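Local coordinates for putative glyoxalase (Bacillus halodurans C-125, PDB 3CT8), which probably works as a zinc-dependent enzyme of the glyoxalase/bleomycin resistance/dioxygenase superfamily, its exact substrate and reaction not established, at residues Q105-E109 with R110-I114; F132-D135 with P136-K140. One frame throughout, in Å; residues are numbered along the deposited sequence.

Contact 1. Residues Q105-E109 with R110-I114; sequences QKLKE and RGDPI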
loop_
_atom_site.group_PDB
_atom_site.type_symbol
_atom_site.label_atom_id
_atom_site.label_comp_id
_atom_site.label_asym_id
_atom_site.label_seq_id
_atom_site.Cartn_x
_atom_site.Cartn_y
_atom_site.Cartn_z
ATOM N N GLN A 105 19.461 12.540 -6.571
ATOM C CA GLN A 105 20.421 12.697 -7.660
ATOM C C GLN A 105 20.252 11.596 -8.671
ATOM O O GLN A 105 20.281 11.871 -9.856
ATOM C CB GLN A 105 21.860 12.817 -7.185
ATOM C CG GLN A 105 22.200 14.249 -6.879
ATOM C CD GLN A 105 22.061 15.167 -8.113
ATOM O OE1 GLN A 105 21.813 16.371 -7.982
ATOM N NE2 GLN A 105 22.184 14.589 -9.308
ATOM N N LYS A 106 20.066 10.367 -8.193
ATOM C CA LYS A 106 19.845 9.220 -9.089
ATOM C C LYS A 106 18.622 9.395 -9.913
ATOM O O LYS A 106 18.611 9.078 -11.094
ATOM C CB LYS A 106 19.728 7.841 -8.399
ATOM C CG LYS A 106 21.010 7.066 -8.473
ATOM C CD LYS A 106 22.066 7.577 -7.556
ATOM C CE LYS A 106 21.890 6.995 -6.211
ATOM N NZ LYS A 106 22.206 5.526 -6.226
ATOM N N LEU A 107 17.573 9.846 -9.245
ATOM C CA LEU A 107 16.300 10.067 -9.903
ATOM C C LEU A 107 16.513 11.036 -11.064
ATOM O O LEU A 107 16.209 10.721 -12.216
ATOM C CB LEU A 107 15.228 10.546 -8.917
ATOM C CG LEU A 107 14.666 9.413 -8.038
ATOM C CD1 LEU A 107 13.682 9.921 -6.960
ATOM C CD2 LEU A 107 13.974 8.345 -8.943
ATOM N N LYS A 108 17.125 12.170 -10.771
ATOM C CA LYS A 108 17.334 13.176 -11.818
ATOM C C LYS A 108 18.080 12.608 -13.008
ATOM O O LYS A 108 17.702 12.833 -14.135
ATOM C CB LYS A 108 18.028 14.455 -11.317
ATOM C CG LYS A 108 17.225 15.222 -10.271
ATOM C CD LYS A 108 17.780 16.605 -9.967
ATOM C CE LYS A 108 17.506 17.545 -11.123
ATOM N NZ LYS A 108 17.866 18.964 -10.806
ATOM N N GLU A 109 19.098 11.808 -12.746
ATOM C CA GLU A 109 19.913 11.220 -13.825
ATOM C C GLU A 109 19.119 10.283 -14.722
ATOM O O GLU A 109 19.213 10.354 -15.944
ATOM C CB GLU A 109 21.115 10.428 -13.287
ATOM C CG GLU A 109 22.184 11.199 -12.570
ATOM C CD GLU A 109 23.313 10.285 -12.121
ATOM O OE1 GLU A 109 23.076 9.062 -11.929
ATOM O OE2 GLU A 109 24.442 10.794 -11.956
ATOM N N ARG A 110 18.382 9.371 -14.104
ATOM C CA ARG A 110 17.583 8.388 -14.867
ATOM C C ARG A 110 16.304 8.998 -15.422
ATOM O O ARG A 110 15.564 8.367 -16.179
ATOM C CB ARG A 110 17.346 7.075 -14.109
ATOM C CG ARG A 110 16.771 7.126 -12.718
ATOM C CD ARG A 110 16.588 5.688 -12.252
ATOM N NE ARG A 110 15.462 5.057 -12.941
ATOM C CZ ARG A 110 15.346 3.756 -13.152
ATOM N NH1 ARG A 110 16.348 2.951 -12.849
ATOM N NH2 ARG A 110 14.276 3.283 -13.775
ATOM N N GLY A 111 16.089 10.257 -15.066
ATOM C CA GLY A 111 14.927 11.027 -15.539
ATOM C C GLY A 111 13.578 10.774 -14.886
ATOM O O GLY A 111 12.565 11.269 -15.345
ATOM N N ASP A 112 13.543 9.994 -13.821
ATOM C CA ASP A 112 12.260 9.756 -13.142
ATOM C C ASP A 112 11.737 11.113 -12.627
ATOM O O ASP A 112 12.508 11.912 -12.086
ATOM C CB ASP A 112 12.396 8.765 -11.985
ATOM C CG ASP A 112 12.818 7.386 -12.443
ATOM O OD1 ASP A 112 12.261 6.865 -13.431
ATOM O OD2 ASP A 112 13.687 6.818 -11.781
ATOM N N PRO A 113 10.423 11.374 -12.771
ATOM C CA PRO A 113 9.891 12.672 -12.310
ATOM C C PRO A 113 9.981 12.951 -10.809
ATOM O O PRO A 113 9.499 12.154 -9.994
ATOM C CB PRO A 113 8.418 12.623 -12.754
ATOM C CG PRO A 113 8.379 11.596 -13.861
ATOM C CD PRO A 113 9.392 10.563 -13.455
ATOM N N ILE A 114 10.608 14.089 -10.499
ATOM C CA ILE A 114 10.768 14.611 -9.132
ATOM C C ILE A 114 9.709 15.672 -8.852
ATOM O O ILE A 114 9.604 16.669 -9.584
ATOM C CB ILE A 114 12.146 15.229 -8.860
ATOM C CG1 ILE A 114 13.182 14.126 -8.635
ATOM C CG2 ILE A 114 12.086 16.046 -7.598
ATOM C CD1 ILE A 114 14.574 14.648 -8.313
#
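Arg110 N bonds to Lys106 O at 3.0 Å, nearly straight at 170°, and completes the last regular turn of helix 97-110. Gly111 then breaks the helix with a positive phi of 78°. Its N donates to Lys108 O at 3.2 Å, from above the carbonyl plane, and more weakly to Leu107 O. Asp112 N also reaches Leu107 O weakly, at 3.2 Å; this bond and Gly111 N to Lys108 O make a Schellman motif. Arg110 chi1 of 53° puts CG over Lys106 O, 3.1 Å away, and the bend at chi3 turns NE to Asp112. The resulting salt bridge, Arg110 NE to Asp112 OD2 at 2.8 Å, spans Gly111, although its hydrogen bond is bent and weak. Asp112 crosses Leu107 at about a right angle, setting OD2 3.2 Å from the methyl CD2, while Trp40 of helix 31-44 touches both Leu107 and Arg110. Ile114 turns its side chain back toward the last helical turn: its CD1 is 3.3 Å from Lys108 CG, closer than normal van der Waals contact, and its CG1 rests 4.1 Å from Leu107 CB. Carbonyls at this helix end thus gain N-H partners from the departing chain, and the Arg110-Asp112 pair bridges the glycine between them.

Contact 2. Residues F132-D135 with P136-K140; sequences FCED and PNRIK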
loop_
_atom_site.group_PDB
_atom_site.type_symbol
_atom_site.label_atom_id
_atom_site.label_comp_id
_atom_site.label_asym_id
_atom_site.label_seq_id
_atom_site.Cartn_x
_atom_site.Cartn_y
_atom_site.Cartn_z
ATOM N N PHE A 132 10.091 13.207 -3.130
ATOM C CA PHE A 132 8.846 12.772 -3.704
ATOM C C PHE A 132 9.063 12.643 -5.208
ATOM O O PHE A 132 9.626 13.546 -5.877
ATOM C CB PHE A 132 7.727 13.761 -3.411
ATOM C CG PHE A 132 7.310 13.830 -1.957
ATOM C CD1 PHE A 132 7.902 14.699 -1.076
ATOM C CD2 PHE A 132 6.264 13.057 -1.494
ATOM C CE1 PHE A 132 7.496 14.759 0.262
ATOM C CE2 PHE A 132 5.863 13.132 -0.167
ATOM C CZ PHE A 132 6.482 14.001 0.694
ATOM N N CYS A 133 8.609 11.508 -5.741
ATOM C CA CYS A 133 8.764 11.223 -7.171
ATOM C C CYS A 133 7.599 10.414 -7.720
ATOM O O CYS A 133 6.629 10.104 -7.010
ATOM C CB CYS A 133 10.075 10.477 -7.436
ATOM S SG CYS A 133 10.154 8.753 -6.796
ATOM N N GLU A 134 7.702 10.058 -8.986
ATOM C CA GLU A 134 6.637 9.290 -9.636
ATOM C C GLU A 134 7.153 8.043 -10.304
ATOM O O GLU A 134 8.184 8.070 -10.974
ATOM C CB GLU A 134 5.898 10.104 -10.715
ATOM C CG GLU A 134 4.964 11.207 -10.249
ATOM C CD GLU A 134 4.288 11.943 -11.434
ATOM O OE1 GLU A 134 4.898 12.013 -12.506
ATOM O OE2 GLU A 134 3.170 12.474 -11.288
ATOM N N ASP A 135 6.408 6.959 -10.143
ATOM C CA ASP A 135 6.789 5.719 -10.792
ATOM C C ASP A 135 6.233 5.883 -12.228
ATOM O O ASP A 135 5.585 6.898 -12.528
ATOM C CB ASP A 135 6.285 4.459 -10.065
ATOM C CG ASP A 135 4.859 4.100 -10.399
ATOM O OD1 ASP A 135 4.091 4.937 -10.915
ATOM O OD2 ASP A 135 4.518 2.924 -10.144
ATOM N N PRO A 136 6.455 4.888 -13.103
ATOM C CA PRO A 136 5.981 5.091 -14.467
ATOM C C PRO A 136 4.460 5.154 -14.624
ATOM O O PRO A 136 3.959 5.531 -15.688
ATOM C CB PRO A 136 6.580 3.903 -15.225
ATOM C CG PRO A 136 7.753 3.461 -14.358
ATOM C CD PRO A 136 7.272 3.666 -12.973
ATOM N N ASN A 137 3.750 4.833 -13.553
ATOM C CA ASN A 137 2.268 4.819 -13.556
ATOM C C ASN A 137 1.734 6.112 -12.986
ATOM O O ASN A 137 0.538 6.333 -12.873
ATOM C CB ASN A 137 1.760 3.647 -12.692
ATOM C CG ASN A 137 2.160 2.303 -13.249
ATOM O OD1 ASN A 137 1.642 1.890 -14.268
ATOM N ND2 ASN A 137 3.048 1.586 -12.545
ATOM N N ARG A 138 2.642 6.982 -12.609
ATOM C CA ARG A 138 2.216 8.234 -11.989
ATOM C C ARG A 138 1.816 7.996 -10.517
ATOM O O ARG A 138 1.164 8.812 -9.861
ATOM C CB ARG A 138 1.124 8.977 -12.732
ATOM C CG ARG A 138 1.637 9.925 -13.796
ATOM C CD ARG A 138 1.444 9.478 -15.192
ATOM N NE ARG A 138 0.175 9.976 -15.766
ATOM C CZ ARG A 138 -1.002 9.356 -15.697
ATOM N NH1 ARG A 138 -1.114 8.186 -15.068
ATOM N NH2 ARG A 138 -2.069 9.907 -16.253
ATOM N N ILE A 139 2.199 6.842 -9.999
ATOM C CA ILE A 139 1.966 6.599 -8.587
ATOM C C ILE A 139 3.051 7.421 -7.894
ATOM O O ILE A 139 4.232 7.421 -8.301
ATOM C CB ILE A 139 2.089 5.109 -8.219
ATOM C CG1 ILE A 139 0.929 4.294 -8.851
ATOM C CG2 ILE A 139 2.086 4.953 -6.684
ATOM C CD1 ILE A 139 1.088 2.748 -8.754
ATOM N N LYS A 140 2.640 8.161 -6.875
ATOM C CA LYS A 140 3.558 8.992 -6.080
ATOM C C LYS A 140 4.334 8.109 -5.095
ATOM O O LYS A 140 3.767 7.219 -4.437
ATOM C CB LYS A 140 2.821 10.165 -5.378
ATOM C CG LYS A 140 3.754 11.106 -4.612
ATOM C CD LYS A 140 3.090 12.392 -4.164
ATOM C CE LYS A 140 2.045 12.235 -3.091
ATOM N NZ LYS A 140 1.407 13.567 -2.661
#
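With chi1 at 83°, Asp135 tucks its carboxylate between its own backbone N and carbonyl carbon, over the turn that follows, where the N-H groups of Asn137 and Ile139 converge on OD1. Asn137 holds CG beside its backbone N (chi1 -64°), which brings the amide slantwise across to the same carboxylate. OD1 accepts from Asn137 N at 2.7 Å and from Ile139 N at 2.8 Å, the two donors arriving from opposite faces of the carboxylate plane. The second oxygen, OD2, takes Asn137 ND2 at 3.1 Å in an almost straight bond; the oxygen lies in the amide plane, but ND2 comes from above the carboxylate plane, the two flat groups being turned 55° apart. Asn137 OD1 accepts from Asp29 N, and ND2 also meets Ser34 OG. OD2 of Asp135 also receives Trp38 NE1 from helix 31-44, so both oxygens of this buried acid are satisfied. Residues 135-138 form a type I beta turn, closed by Arg138 N to Asp135 O at 2.9 Å, and the turn joins antiparallel strands 130-134 and 140-144 in a beta hairpin of the glyoxalase fold. Asp135 N to Ile139 O, 2.9 Å and in the carbonyl plane, closes the hairpin where the loop begins; next to it Glu134 and Lys140 form a non-hydrogen-bonded pair. On their face of the sheet, Glu134 OE2 lies 3.9 Å from Arg138 CG but pairs in charge with Arg82. Lys140 CD lies 4.2 Å from Phe132 CD2, while its NZ bonds to Tyr116 OH. The Phe132 ring touches Glu142, a zinc ligand, and Lys140 touches His89, another.

How the contacts relate
After strand 86-93 the chain runs along helix 97-110, and contact 1 turns it out of the helix into the loop beyond. It then enters strand 130-134, and contact 2 reverses it into strand 140-144. The two closures follow in series, neither nested nor crossed, with centres about 11 Å apart. They nevertheless meet in space: Pro113 O and Glu134 N, 2.9 Å apart, probably form a hydrogen bond, and Leu107 CD1 packs on Cys133 CB at 3.7 Å. The loop leaving the helix therefore pairs by backbone bonds with strand 130-134, and helix 31-44 touches both contacts through Phe37.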